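Long-range contacts in nigritoxine (Vibrio nigripulchritudo, PDB 5M41), which is a bacterial toxin active against crustaceans and insects, with a new fold: residues Phe119-Asp124 against Trp159-Asn165; Leu207-Ala211 against Leu254-Phe258; Gly220-Ser224 against Leu260-Asn266; Asn525-Glu529 against Trp540-Pro544; Phe550-Leu554 against Val576-Tyr580. The contacts are given in a common frame with arbitrary orientation. Residue numbers count along the deposited sequence, not the author numbering.

Overall arrangement
Following the chain from the N terminus, contact 1 (119-124 with 159-165) closes a loop beside the antiparallel sheet that ends in strand 170-173. Contacts 2 and 3 cross: their first segments lie on helix 206-215 and strand 221-223, and both return to helix 253-264, so that one helix ties down two successive elements. Contact 4 then closes the hairpin of strands 523-532 and 538-542, and contact 5 follows it in series, setting helix 546-555 on the turn after strand 571-576. Phe552 of contact 5 touches Leu527 and Phe543 of contact 4. Contacts 1 to 3 lie across the chain's centre from contacts 4 and 5, with the centres of contacts 1 and 4 about 86 Å apart.

Contact 1: Phe119-Asp124 against Trp159-Asn165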
# COMPACT_ATOMS: atom_id res chain seq x y z
N PHE A 119 -36.60 -43.80 7.40
CA PHE A 119 -35.19 -43.90 7.83
C PHE A 119 -34.37 -44.80 6.89
O PHE A 119 -33.21 -44.51 6.60
CB PHE A 119 -35.08 -44.42 9.28
CG PHE A 119 -35.37 -43.36 10.33
CD1 PHE A 119 -34.59 -42.20 10.40
CD2 PHE A 119 -36.39 -43.53 11.25
CE1 PHE A 119 -34.85 -41.22 11.37
CE2 PHE A 119 -36.66 -42.57 12.22
CZ PHE A 119 -35.88 -41.41 12.28
N ASN A 120 -34.99 -45.87 6.40
CA ASN A 120 -34.29 -46.84 5.55
C ASN A 120 -33.88 -46.29 4.20
O ASN A 120 -32.89 -46.74 3.62
CB ASN A 120 -35.10 -48.13 5.40
CG ASN A 120 -35.24 -48.86 6.72
OD1 ASN A 120 -34.60 -49.89 6.93
ND2 ASN A 120 -36.04 -48.32 7.62
N ASN A 121 -34.62 -45.29 3.72
CA ASN A 121 -34.37 -44.65 2.43
C ASN A 121 -33.28 -43.57 2.46
O ASN A 121 -32.87 -43.06 1.42
CB ASN A 121 -35.68 -44.10 1.86
CG ASN A 121 -36.66 -45.21 1.45
OD1 ASN A 121 -36.29 -46.38 1.30
ND2 ASN A 121 -37.91 -44.84 1.26
N ILE A 122 -32.81 -43.22 3.66
CA ILE A 122 -31.74 -42.23 3.80
C ILE A 122 -30.38 -42.90 3.74
O ILE A 122 -30.01 -43.66 4.65
CB ILE A 122 -31.88 -41.37 5.08
CG1 ILE A 122 -33.12 -40.48 4.94
CG2 ILE A 122 -30.65 -40.48 5.25
CD1 ILE A 122 -33.69 -40.02 6.25
N ASN A 123 -29.64 -42.62 2.67
CA ASN A 123 -28.36 -43.29 2.47
C ASN A 123 -27.20 -42.42 1.96
O ASN A 123 -26.08 -42.93 1.82
CB ASN A 123 -28.57 -44.51 1.56
CG ASN A 123 -29.16 -44.13 0.23
OD1 ASN A 123 -28.72 -43.19 -0.41
ND2 ASN A 123 -30.18 -44.87 -0.19
N ASP A 124 -27.42 -41.13 1.73
CA ASP A 124 -26.46 -40.19 1.13
C ASP A 124 -25.22 -40.00 2.01
O ASP A 124 -25.33 -40.05 3.25
CB ASP A 124 -27.16 -38.83 0.90
CG ASP A 124 -26.32 -37.82 0.09
OD1 ASP A 124 -26.05 -38.07 -1.11
OD2 ASP A 124 -25.97 -36.76 0.65
N TRP A 159 -25.08 -48.88 2.96
CA TRP A 159 -25.29 -48.07 4.18
C TRP A 159 -26.60 -47.29 4.19
O TRP A 159 -26.95 -46.64 3.20
CB TRP A 159 -24.08 -47.13 4.38
CG TRP A 159 -24.15 -46.34 5.65
CD1 TRP A 159 -23.55 -46.62 6.88
CD2 TRP A 159 -24.89 -45.09 5.88
NE1 TRP A 159 -23.85 -45.66 7.81
CE2 TRP A 159 -24.65 -44.71 7.28
CE3 TRP A 159 -25.69 -44.27 5.09
CZ2 TRP A 159 -25.21 -43.59 7.84
CZ3 TRP A 159 -26.24 -43.12 5.67
CH2 TRP A 159 -26.00 -42.79 7.01
N ASN A 160 -27.35 -47.36 5.30
CA ASN A 160 -28.54 -46.50 5.48
C ASN A 160 -28.94 -46.27 6.94
O ASN A 160 -28.42 -46.93 7.84
CB ASN A 160 -29.73 -46.98 4.61
CG ASN A 160 -30.34 -48.28 5.10
OD1 ASN A 160 -30.90 -48.35 6.20
ND2 ASN A 160 -30.26 -49.31 4.27
N LEU A 161 -29.89 -45.36 7.18
CA LEU A 161 -30.32 -45.03 8.55
C LEU A 161 -31.45 -45.89 9.16
O LEU A 161 -31.99 -45.55 10.23
CB LEU A 161 -30.72 -43.54 8.63
CG LEU A 161 -29.64 -42.45 8.48
CD1 LEU A 161 -30.30 -41.11 8.72
CD2 LEU A 161 -28.48 -42.64 9.45
N GLY A 162 -31.77 -47.02 8.52
CA GLY A 162 -32.78 -47.95 9.05
C GLY A 162 -32.60 -48.28 10.52
O GLY A 162 -33.59 -48.42 11.25
N TYR A 163 -31.35 -48.36 10.96
CA TYR A 163 -31.07 -48.71 12.36
C TYR A 163 -31.58 -47.69 13.40
O TYR A 163 -31.71 -48.01 14.58
CB TYR A 163 -29.58 -49.01 12.58
CG TYR A 163 -28.65 -47.82 12.53
CD1 TYR A 163 -28.16 -47.25 13.71
CD2 TYR A 163 -28.25 -47.27 11.31
CE1 TYR A 163 -27.30 -46.15 13.67
CE2 TYR A 163 -27.39 -46.17 11.27
CZ TYR A 163 -26.91 -45.63 12.45
OH TYR A 163 -26.06 -44.56 12.41
N PHE A 164 -31.90 -46.47 12.95
CA PHE A 164 -32.48 -45.46 13.84
C PHE A 164 -33.83 -45.95 14.40
O PHE A 164 -34.29 -45.48 15.44
CB PHE A 164 -32.65 -44.13 13.09
CG PHE A 164 -31.44 -43.21 13.15
CD1 PHE A 164 -30.14 -43.71 13.05
CD2 PHE A 164 -31.62 -41.83 13.26
CE1 PHE A 164 -29.04 -42.86 13.10
CE2 PHE A 164 -30.52 -40.96 13.29
CZ PHE A 164 -29.23 -41.48 13.21
N ASN A 165 -34.46 -46.92 13.73
CA ASN A 165 -35.74 -47.46 14.20
C ASN A 165 -35.65 -48.32 15.46
O ASN A 165 -36.65 -48.50 16.15
CB ASN A 165 -36.43 -48.23 13.09
CG ASN A 165 -36.92 -47.33 12.00
OD1 ASN A 165 -37.70 -46.42 12.26
ND2 ASN A 165 -36.44 -47.54 10.78
O HOH W 1 -31.39 -50.84 7.70
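An Asx turn shapes the loop 159-165 where it crosses the end of helix 117-120: the p rotamer of Asn160 (chi1 71°) brings its OD1 to 2.8 Å from Gly162 N, which donates to it. A 3-10 segment, 162-165, follows. Across the interface the direct hydrogen bond is from Leu161 N to Ile122 O, 3.1 Å with an angle of 147°. Next to it, Leu161 and Ile122, both with chi1 m and chi2 t, bring Leu161 CD1 to 3.5 Å from Ile122 CG2; Leu100 of strand 98-102 and Phe127 of helix 125-128 close over this pair. Phe119, also m, turns one ring face to Phe164, whose CB lies 3.9 Å from the ring centroid and 12° off the normal, a CH-pi contact; the two rings meet obliquely, planes at 47°. Gly162 suits its place, since an ideal CB would lie 2.4 Å from Asn120 OD1, a clash. Asn165 (m) directs ND2 to the carbonyl of Pro116 and makes a weak bond to Gly162 O. Phe119 and Ile122 pack on Ile113 of strand 110-113, an outermost strand of the sheet. One water bridges the segments, donating to Asn160 OD1 at 2.9 Å and weakly to Asn120 OD1 at 3.4 Å.

Contact 2: Leu207-Ala211 against Leu254-Phe258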
# COMPACT_ATOMS: atom_id res chain seq x y z
N LEU A 207 -22.13 -23.67 7.45
CA LEU A 207 -21.69 -22.27 7.52
C LEU A 207 -22.57 -21.30 6.71
O LEU A 207 -23.03 -20.30 7.26
CB LEU A 207 -20.22 -22.16 7.11
CG LEU A 207 -19.26 -22.78 8.13
CD1 LEU A 207 -17.83 -22.97 7.55
CD2 LEU A 207 -19.26 -21.90 9.38
N PRO A 208 -22.82 -21.60 5.40
CA PRO A 208 -23.73 -20.73 4.64
C PRO A 208 -25.14 -20.68 5.22
O PRO A 208 -25.79 -19.64 5.14
CB PRO A 208 -23.77 -21.39 3.23
CG PRO A 208 -23.18 -22.76 3.38
CD PRO A 208 -22.25 -22.67 4.57
N ARG A 209 -25.63 -21.77 5.79
CA ARG A 209 -26.92 -21.71 6.48
C ARG A 209 -26.85 -20.87 7.72
O ARG A 209 -27.80 -20.14 8.03
CB ARG A 209 -27.47 -23.10 6.84
CG ARG A 209 -27.70 -23.94 5.59
CD ARG A 209 -28.49 -25.22 5.87
NE ARG A 209 -28.95 -25.75 4.60
CZ ARG A 209 -28.54 -26.88 4.07
NH1 ARG A 209 -27.67 -27.68 4.71
NH2 ARG A 209 -29.02 -27.22 2.89
N SER A 210 -25.74 -20.97 8.44
CA SER A 210 -25.56 -20.13 9.63
C SER A 210 -25.56 -18.66 9.18
O SER A 210 -26.29 -17.85 9.73
CB SER A 210 -24.27 -20.52 10.36
OG SER A 210 -24.13 -19.74 11.55
N ALA A 211 -24.80 -18.34 8.13
CA ALA A 211 -24.71 -16.98 7.63
C ALA A 211 -26.11 -16.48 7.22
O ALA A 211 -26.48 -15.32 7.49
CB ALA A 211 -23.76 -16.92 6.45
N LEU A 254 -17.50 -15.41 3.69
CA LEU A 254 -17.44 -16.27 4.85
C LEU A 254 -16.44 -15.73 5.90
O LEU A 254 -16.71 -15.77 7.10
CB LEU A 254 -17.10 -17.69 4.41
CG LEU A 254 -16.95 -18.78 5.46
CD1 LEU A 254 -18.27 -18.91 6.24
CD2 LEU A 254 -16.57 -20.10 4.81
N ALA A 255 -15.28 -15.23 5.47
CA ALA A 255 -14.40 -14.55 6.44
C ALA A 255 -15.12 -13.36 7.13
O ALA A 255 -14.97 -13.12 8.35
CB ALA A 255 -13.12 -14.07 5.78
N LYS A 256 -15.91 -12.62 6.36
CA LYS A 256 -16.72 -11.55 6.98
C LYS A 256 -17.67 -12.13 8.04
O LYS A 256 -17.82 -11.58 9.13
CB LYS A 256 -17.49 -10.74 5.92
CG LYS A 256 -18.29 -9.56 6.51
CD LYS A 256 -19.05 -8.74 5.45
CE LYS A 256 -20.17 -9.57 4.83
NZ LYS A 256 -20.65 -9.04 3.53
N TYR A 257 -18.29 -13.27 7.76
CA TYR A 257 -19.20 -13.88 8.73
C TYR A 257 -18.44 -14.34 10.00
O TYR A 257 -18.86 -14.06 11.12
CB TYR A 257 -20.00 -15.04 8.11
CG TYR A 257 -21.00 -15.63 9.10
CD1 TYR A 257 -21.86 -14.78 9.82
CD2 TYR A 257 -21.09 -17.02 9.33
CE1 TYR A 257 -22.77 -15.30 10.74
CE2 TYR A 257 -22.00 -17.54 10.24
CZ TYR A 257 -22.84 -16.67 10.94
OH TYR A 257 -23.74 -17.14 11.86
N PHE A 258 -17.31 -15.02 9.81
CA PHE A 258 -16.51 -15.39 10.95
C PHE A 258 -16.09 -14.17 11.77
O PHE A 258 -16.15 -14.22 12.99
CB PHE A 258 -15.29 -16.17 10.52
CG PHE A 258 -15.54 -17.65 10.35
CD1 PHE A 258 -15.89 -18.44 11.46
CD2 PHE A 258 -15.43 -18.24 9.10
CE1 PHE A 258 -16.12 -19.81 11.30
CE2 PHE A 258 -15.63 -19.61 8.94
CZ PHE A 258 -15.97 -20.40 10.05
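Two helical segments cross here at 63° between their N-to-C directions, their axes 10.6 Å apart at closest approach. The backbones come nearest at Ala211 and Tyr257, whose CA atoms are 6.4 Å apart; both segments keep regular helical angles, with the i to i+4 bonds Ala211 N to Leu207 O (2.8 Å) and Phe258 N to Leu254 O (2.9 Å). The gap at this separation is filled by side chains, chiefly those of Tyr257 and Leu207. In the t rotamer of Tyr257 (chi1 -177°) the ring lies against the turn at Ala211: Ala211 CA sits 3.8 Å from the ring centroid and 10° off the normal, a CH-pi contact over the face, while Ala211 CB is 3.9 Å from Tyr257 CD2. At the end of the ring, Tyr257 OH donates to Ser210 OG at 2.6 Å. Ser210 OG in turn is hydrogen-bonded to the carbonyl of Leu40, so the pair is linked to helix 34-54. One turn earlier, Leu207 enters between two side chains of the other helix: Leu207 CB is 3.9 Å from Leu254 CD1, and Leu207 CD2 is 3.7 Å from Phe258 CZ. Leu244 of helix 240-245 also borders this apolar patch. Every touching residue is buried, and the arrangement is that of obliquely crossed helices in an alpha-helical core, here joining helices 206-215 and 253-264 alongside helix 34-54.

Contact 3: Gly220-Ser224 against Leu260-Asn266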
# COMPACT_ATOMS: atom_id res chain seq x y z
N GLY A 220 -29.97 -6.61 12.80
CA GLY A 220 -28.59 -6.89 13.15
C GLY A 220 -28.41 -7.90 14.26
O GLY A 220 -29.29 -8.12 15.11
N VAL A 221 -27.25 -8.53 14.25
CA VAL A 221 -26.90 -9.52 15.24
C VAL A 221 -26.53 -8.83 16.55
O VAL A 221 -25.99 -7.71 16.55
CB VAL A 221 -25.73 -10.35 14.69
CG1 VAL A 221 -25.16 -11.32 15.75
CG2 VAL A 221 -26.20 -11.08 13.45
N SER A 222 -26.82 -9.48 17.67
CA SER A 222 -26.48 -8.95 18.98
C SER A 222 -24.98 -8.97 19.25
O SER A 222 -24.31 -9.90 18.84
CB SER A 222 -27.22 -9.74 20.07
OG SER A 222 -28.61 -9.44 19.99
N ALA A 223 -24.46 -7.96 19.94
CA ALA A 223 -23.07 -8.05 20.40
C ALA A 223 -23.05 -8.06 21.93
O ALA A 223 -23.49 -7.09 22.58
CB ALA A 223 -22.20 -6.92 19.84
N SER A 224 -22.59 -9.18 22.48
CA SER A 224 -22.46 -9.38 23.92
C SER A 224 -23.73 -8.91 24.66
O SER A 224 -23.68 -8.01 25.50
CB SER A 224 -21.19 -8.68 24.43
OG SER A 224 -20.05 -9.25 23.80
N LEU A 260 -17.67 -11.38 12.07
CA LEU A 260 -18.87 -10.93 12.78
C LEU A 260 -19.13 -11.77 14.04
O LEU A 260 -19.48 -11.22 15.10
CB LEU A 260 -20.09 -10.96 11.84
CG LEU A 260 -21.39 -10.51 12.55
CD1 LEU A 260 -22.29 -9.72 11.63
CD2 LEU A 260 -22.16 -11.71 13.12
N LEU A 261 -18.99 -13.09 13.92
CA LEU A 261 -19.19 -13.99 15.07
C LEU A 261 -18.19 -13.70 16.19
O LEU A 261 -18.53 -13.78 17.36
CB LEU A 261 -19.10 -15.46 14.66
CG LEU A 261 -20.23 -16.00 13.77
CD1 LEU A 261 -19.89 -17.41 13.29
CD2 LEU A 261 -21.54 -16.04 14.55
N VAL A 262 -16.95 -13.38 15.81
CA VAL A 262 -15.96 -12.96 16.82
C VAL A 262 -16.41 -11.63 17.45
O VAL A 262 -16.38 -11.49 18.68
CB VAL A 262 -14.54 -12.88 16.23
CG1 VAL A 262 -13.55 -12.29 17.25
CG2 VAL A 262 -14.05 -14.26 15.78
N ALA A 263 -16.80 -10.66 16.63
CA ALA A 263 -17.27 -9.37 17.19
C ALA A 263 -18.49 -9.54 18.07
O ALA A 263 -18.66 -8.78 19.01
CB ALA A 263 -17.55 -8.33 16.10
N SER A 264 -19.32 -10.55 17.79
CA SER A 264 -20.53 -10.73 18.59
C SER A 264 -20.21 -11.11 20.02
O SER A 264 -20.96 -10.78 20.93
CB SER A 264 -21.49 -11.77 17.98
OG SER A 264 -20.98 -13.08 18.23
N THR A 265 -19.09 -11.79 20.24
CA THR A 265 -18.74 -12.24 21.58
C THR A 265 -17.56 -11.45 22.18
O THR A 265 -17.02 -11.83 23.21
CB THR A 265 -18.49 -13.77 21.64
OG1 THR A 265 -17.46 -14.12 20.71
CG2 THR A 265 -19.77 -14.55 21.26
N ASN A 266 -17.16 -10.37 21.51
CA ASN A 266 -16.23 -9.33 22.03
C ASN A 266 -15.14 -8.88 21.06
O ASN A 266 -14.33 -9.69 20.62
CB ASN A 266 -15.59 -9.72 23.37
CG ASN A 266 -16.19 -8.98 24.54
OD1 ASN A 266 -16.55 -7.81 24.43
ND2 ASN A 266 -16.29 -9.65 25.68
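This is a strand-against-helix contact at the C-terminal end of helix 253-264, where strand 221-223 runs past the last turn. The axes of strand 221-223 and helix segment 260-264 approach to 8.0 Å with 44° between their directions, and the backbones are nearest at Ala223 and Ser264, CA to CA 4.1 Å. The inner end is apolar: Val221, in the t rotamer, points toward the helix and sets CG1 4.0 Å from Leu260 CD2, beside Leu230 of strand 229-230 and Phe43 of helix 34-54. The outer end is polar. Ser224 N donates to Ser264 O at 2.8 Å and 148°; the chain then leaves the strand, Ser224 having phi/psi 46/59. Ser264 O also accepts a weak bond from Ser224 OG (3.4 Å) and a CA-H...O contact from Ala223 CA (3.5 Å, angle at H 136°). Ser264, with chi1 p, returns its own OG to Leu261 O at 2.7 Å, satisfying a helical carbonyl from within. Ser264 O lies in the last turn, where a helix runs out of its own amide donors; the chemistry therefore implies that the donor is supplied from outside, by the backbone of Ser224, joining strand end to helix end.

Contact 4: Asn525-Glu529 against Trp540-Pro544; sequences NRLQE and WRDFP
An antiparallel beta hairpin is specified here, strand 525-529 against strand 540-542, axes 4.5 Å apart at closest and 125° between directions, well away from the 180° of a straight antiparallel pair. Residues 526-529 are extended (phi -75 to -148, psi 124 to 148); Asp542 has phi/psi -61/159 and Phe543 -57/133. Build the register on the hydrogen-bonded pair Glu529 and Arg541 (CA to CA 5.4 Å): Glu529 N donates to Arg541 O at 2.8 Å, and Arg541 N to Glu529 O at 2.9 Å. Their side chains, both chi1 p, share one face and form a salt bridge: Arg541 NE donates to Glu529 OE2 at 2.6 Å, Arg541 NH2 weakly at 3.2 Å. Further along, a water donates to Leu527 O (2.6 Å) and accepts from Phe543 N (3.0 Å). Asp542 OD1 (chi1 m) receives a weak bond from Gln528 NE2 (chi1 m; 3.4 Å), and Asp542 OD2 lies 3.5 Å from Arg526 NE, a purely electrostatic bridge. Gln528 OE1 accepts from Arg512, and Arg526 also pairs with Glu524. Phe543 (m) sets CE2 3.8 Å from Leu527 CB. Strand 523-532 lies between 538-542 and 505-515 in the four-stranded sheet, and Leu527 and Phe543 rest on helix 546-555.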
# COMPACT_ATOMS: atom_id res chain seq x y z
N ASN A 525 18.70 27.97 -21.06
CA ASN A 525 19.22 26.60 -20.96
C ASN A 525 18.10 25.58 -21.07
O ASN A 525 17.00 25.80 -20.55
CB ASN A 525 20.00 26.42 -19.65
CG ASN A 525 21.16 27.40 -19.52
OD1 ASN A 525 22.19 27.26 -20.18
ND2 ASN A 525 20.99 28.40 -18.67
N ARG A 526 18.36 24.48 -21.77
CA ARG A 526 17.38 23.43 -21.92
C ARG A 526 18.06 22.09 -22.03
O ARG A 526 19.04 21.96 -22.77
CB ARG A 526 16.52 23.65 -23.16
CG ARG A 526 15.23 24.39 -22.87
CD ARG A 526 14.28 24.21 -24.04
NE ARG A 526 12.90 24.49 -23.65
CZ ARG A 526 12.15 25.46 -24.16
NH1 ARG A 526 12.63 26.25 -25.11
NH2 ARG A 526 10.90 25.62 -23.73
N LEU A 527 17.53 21.11 -21.29
CA LEU A 527 17.96 19.73 -21.43
C LEU A 527 17.37 19.17 -22.74
O LEU A 527 16.15 19.20 -22.94
CB LEU A 527 17.51 18.88 -20.25
CG LEU A 527 18.28 19.11 -18.93
CD1 LEU A 527 17.52 18.55 -17.73
CD2 LEU A 527 19.71 18.56 -19.01
N GLN A 528 18.23 18.68 -23.62
CA GLN A 528 17.75 18.25 -24.93
C GLN A 528 18.37 16.93 -25.30
O GLN A 528 19.49 16.63 -24.89
CB GLN A 528 18.03 19.32 -25.99
CG GLN A 528 17.12 20.53 -25.89
CD GLN A 528 17.31 21.51 -27.04
OE1 GLN A 528 18.41 21.97 -27.31
NE2 GLN A 528 16.21 21.87 -27.70
N GLU A 529 17.62 16.13 -26.03
CA GLU A 529 18.17 14.91 -26.57
C GLU A 529 18.60 15.14 -28.04
O GLU A 529 17.91 15.82 -28.80
CB GLU A 529 17.16 13.76 -26.46
CG GLU A 529 16.05 13.81 -27.49
CD GLU A 529 15.49 12.45 -27.88
OE1 GLU A 529 16.26 11.48 -28.06
OE2 GLU A 529 14.25 12.36 -28.01
N TRP A 540 18.14 18.18 -32.44
CA TRP A 540 17.91 18.22 -30.99
C TRP A 540 16.47 18.43 -30.69
O TRP A 540 15.79 19.14 -31.42
CB TRP A 540 18.70 19.37 -30.39
CG TRP A 540 20.18 19.16 -30.49
CD1 TRP A 540 21.02 19.53 -31.54
CD2 TRP A 540 21.06 18.51 -29.51
NE1 TRP A 540 22.31 19.16 -31.28
CE2 TRP A 540 22.41 18.55 -30.07
CE3 TRP A 540 20.86 17.91 -28.27
CZ2 TRP A 540 23.51 18.02 -29.40
CZ3 TRP A 540 21.97 17.38 -27.60
CH2 TRP A 540 23.26 17.44 -28.15
N ARG A 541 15.99 17.82 -29.61
CA ARG A 541 14.63 18.09 -29.15
C ARG A 541 14.47 18.04 -27.61
O ARG A 541 15.20 17.32 -26.91
CB ARG A 541 13.61 17.16 -29.83
CG ARG A 541 13.75 15.69 -29.45
CD ARG A 541 13.04 14.75 -30.42
NE ARG A 541 13.59 13.41 -30.30
CZ ARG A 541 13.60 12.48 -31.26
NH1 ARG A 541 13.06 12.72 -32.45
NH2 ARG A 541 14.16 11.31 -31.01
N ASP A 542 13.51 18.82 -27.12
CA ASP A 542 13.14 18.86 -25.69
C ASP A 542 12.66 17.50 -25.18
O ASP A 542 12.21 16.67 -25.97
CB ASP A 542 12.01 19.86 -25.47
CG ASP A 542 12.44 21.29 -25.64
OD1 ASP A 542 13.65 21.57 -25.56
OD2 ASP A 542 11.57 22.15 -25.85
N PHE A 543 12.71 17.30 -23.87
CA PHE A 543 11.89 16.26 -23.25
C PHE A 543 10.44 16.56 -23.62
O PHE A 543 10.00 17.71 -23.54
CB PHE A 543 12.08 16.22 -21.74
CG PHE A 543 13.35 15.53 -21.30
CD1 PHE A 543 13.52 14.17 -21.49
CD2 PHE A 543 14.37 16.24 -20.69
CE1 PHE A 543 14.68 13.53 -21.09
CE2 PHE A 543 15.53 15.61 -20.29
CZ PHE A 543 15.70 14.25 -20.49
N PRO A 544 9.70 15.54 -24.06
CA PRO A 544 8.33 15.80 -24.51
C PRO A 544 7.39 16.19 -23.36
O PRO A 544 6.43 16.93 -23.57
CB PRO A 544 7.91 14.46 -25.14
CG PRO A 544 8.75 13.44 -24.47
CD PRO A 544 10.08 14.13 -24.22
O HOH W 2 13.73 19.60 -22.20

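Contact 5: Phe550-Leu554 against Val576-Tyr580; sequences FDFRL and VNNPY
Pro579 overlaps the side of helix segment 550-554, its ring set between Phe550, Arg553 and Leu554. Place Pro579 CG 3.7 Å from Phe550 CE1 and 3.8 Å from Leu554 CD2, and Pro579 CD 3.9 Å from Arg553 CB. The helix is regular (phi/psi near -60/-45; Leu554 N to Phe550 O 3.0 Å); opposite it, the chain leaves strand 571-576 at Val576 (-77/154) and turns through Asn577 (-72/-30), Asn578 (-38/123), Pro579 (-71/-9) and Tyr580 (-99/14). The backbones are nearest at Arg553 and Asn577, CA to CA 5.2 Å. Asn578, chi1 t, forms an Asx turn, its OD1 accepting from Tyr580 N at 2.9 Å, which fixes the bend bearing Pro579. Arg553 (chi1 m, chi2 and chi3 t) extends along the turn so that NH1 donates to Asn577 O at 3.0 Å and 162°; a water accepts from Arg553 NH1 (2.9 Å) and donates to Val576 O (2.8 Å). Arg553 NE forms a salt bridge with Glu549. Phe550, chi1 t, brings CZ to 3.7 Å from Tyr580 OH, which lies at its ring edge. The arrangement is a helix packed on the turn between two adjacent antiparallel strands, 571-576 and 583-589. Around it, helix 625-632 covers Phe550 and Tyr580, helix 688-704 backs Leu554, Asn578 and Tyr580, and strand 560-562 lies against Val576 and Asn577.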
# COMPACT_ATOMS: atom_id res chain seq x y z
N PHE A 550 11.93 15.08 -15.15
CA PHE A 550 11.98 14.83 -13.70
C PHE A 550 12.72 13.52 -13.44
O PHE A 550 13.61 13.46 -12.60
CB PHE A 550 10.56 14.82 -13.10
CG PHE A 550 10.53 14.56 -11.61
CD1 PHE A 550 10.77 15.58 -10.70
CD2 PHE A 550 10.25 13.28 -11.12
CE1 PHE A 550 10.71 15.34 -9.33
CE2 PHE A 550 10.20 13.04 -9.75
CZ PHE A 550 10.43 14.07 -8.86
N ASP A 551 12.36 12.47 -14.17
CA ASP A 551 13.01 11.17 -14.01
C ASP A 551 14.50 11.27 -14.42
O ASP A 551 15.39 10.75 -13.72
CB ASP A 551 12.24 10.12 -14.82
CG ASP A 551 12.88 8.75 -14.76
OD1 ASP A 551 12.99 8.16 -13.67
OD2 ASP A 551 13.26 8.23 -15.82
N PHE A 552 14.79 11.95 -15.52
CA PHE A 552 16.19 12.15 -15.90
C PHE A 552 16.96 12.86 -14.79
O PHE A 552 18.08 12.46 -14.45
CB PHE A 552 16.32 12.94 -17.20
CG PHE A 552 17.72 13.44 -17.45
CD1 PHE A 552 18.68 12.59 -18.00
CD2 PHE A 552 18.09 14.74 -17.13
CE1 PHE A 552 19.97 13.03 -18.22
CE2 PHE A 552 19.38 15.19 -17.35
CZ PHE A 552 20.33 14.34 -17.90
N ARG A 553 16.35 13.90 -14.23
CA ARG A 553 17.02 14.70 -13.21
C ARG A 553 17.30 13.91 -11.94
O ARG A 553 18.29 14.16 -11.28
CB ARG A 553 16.22 15.96 -12.90
CG ARG A 553 16.40 17.06 -13.94
CD ARG A 553 15.57 18.27 -13.53
NE ARG A 553 15.75 19.43 -14.39
CZ ARG A 553 16.76 20.29 -14.32
NH1 ARG A 553 17.76 20.13 -13.44
NH2 ARG A 553 16.79 21.33 -15.16
N LEU A 554 16.41 12.97 -11.61
CA LEU A 554 16.63 12.05 -10.50
C LEU A 554 17.73 11.04 -10.83
O LEU A 554 18.64 10.81 -10.03
CB LEU A 554 15.34 11.28 -10.13
CG LEU A 554 14.23 11.95 -9.28
CD1 LEU A 554 13.10 10.95 -9.07
CD2 LEU A 554 14.76 12.44 -7.94
N VAL A 576 23.35 21.72 -9.90
CA VAL A 576 23.17 20.28 -9.88
C VAL A 576 21.83 19.92 -10.57
O VAL A 576 20.92 20.76 -10.65
CB VAL A 576 23.29 19.72 -8.43
CG1 VAL A 576 22.02 19.97 -7.62
CG2 VAL A 576 23.60 18.23 -8.46
N ASN A 577 21.72 18.70 -11.13
CA ASN A 577 20.49 18.27 -11.80
C ASN A 577 19.33 17.98 -10.85
O ASN A 577 18.16 18.15 -11.26
CB ASN A 577 20.72 17.02 -12.62
CG ASN A 577 21.53 17.27 -13.87
OD1 ASN A 577 21.62 18.40 -14.35
ND2 ASN A 577 22.10 16.21 -14.42
N ASN A 578 19.64 17.54 -9.63
CA ASN A 578 18.59 17.12 -8.64
C ASN A 578 17.36 18.01 -8.71
O ASN A 578 17.47 19.24 -8.55
CB ASN A 578 19.14 17.17 -7.22
CG ASN A 578 18.25 16.40 -6.24
OD1 ASN A 578 17.02 16.60 -6.17
ND2 ASN A 578 18.87 15.49 -5.48
N PRO A 579 16.17 17.43 -8.95
CA PRO A 579 15.03 18.31 -9.17
C PRO A 579 14.56 19.03 -7.89
O PRO A 579 13.76 19.93 -7.99
CB PRO A 579 13.95 17.37 -9.72
CG PRO A 579 14.31 16.02 -9.21
CD PRO A 579 15.80 16.00 -9.04
N TYR A 580 15.08 18.64 -6.74
CA TYR A 580 14.76 19.30 -5.46
C TYR A 580 15.83 20.30 -5.03
O TYR A 580 15.88 20.69 -3.86
CB TYR A 580 14.59 18.24 -4.36
CG TYR A 580 13.40 17.32 -4.59
CD1 TYR A 580 12.13 17.66 -4.12
CD2 TYR A 580 13.55 16.12 -5.25
CE1 TYR A 580 11.04 16.82 -4.32
CE2 TYR A 580 12.48 15.26 -5.44
CZ TYR A 580 11.23 15.62 -4.99
OH TYR A 580 10.20 14.74 -5.21
O HOH W 3 19.84 22.10 -12.92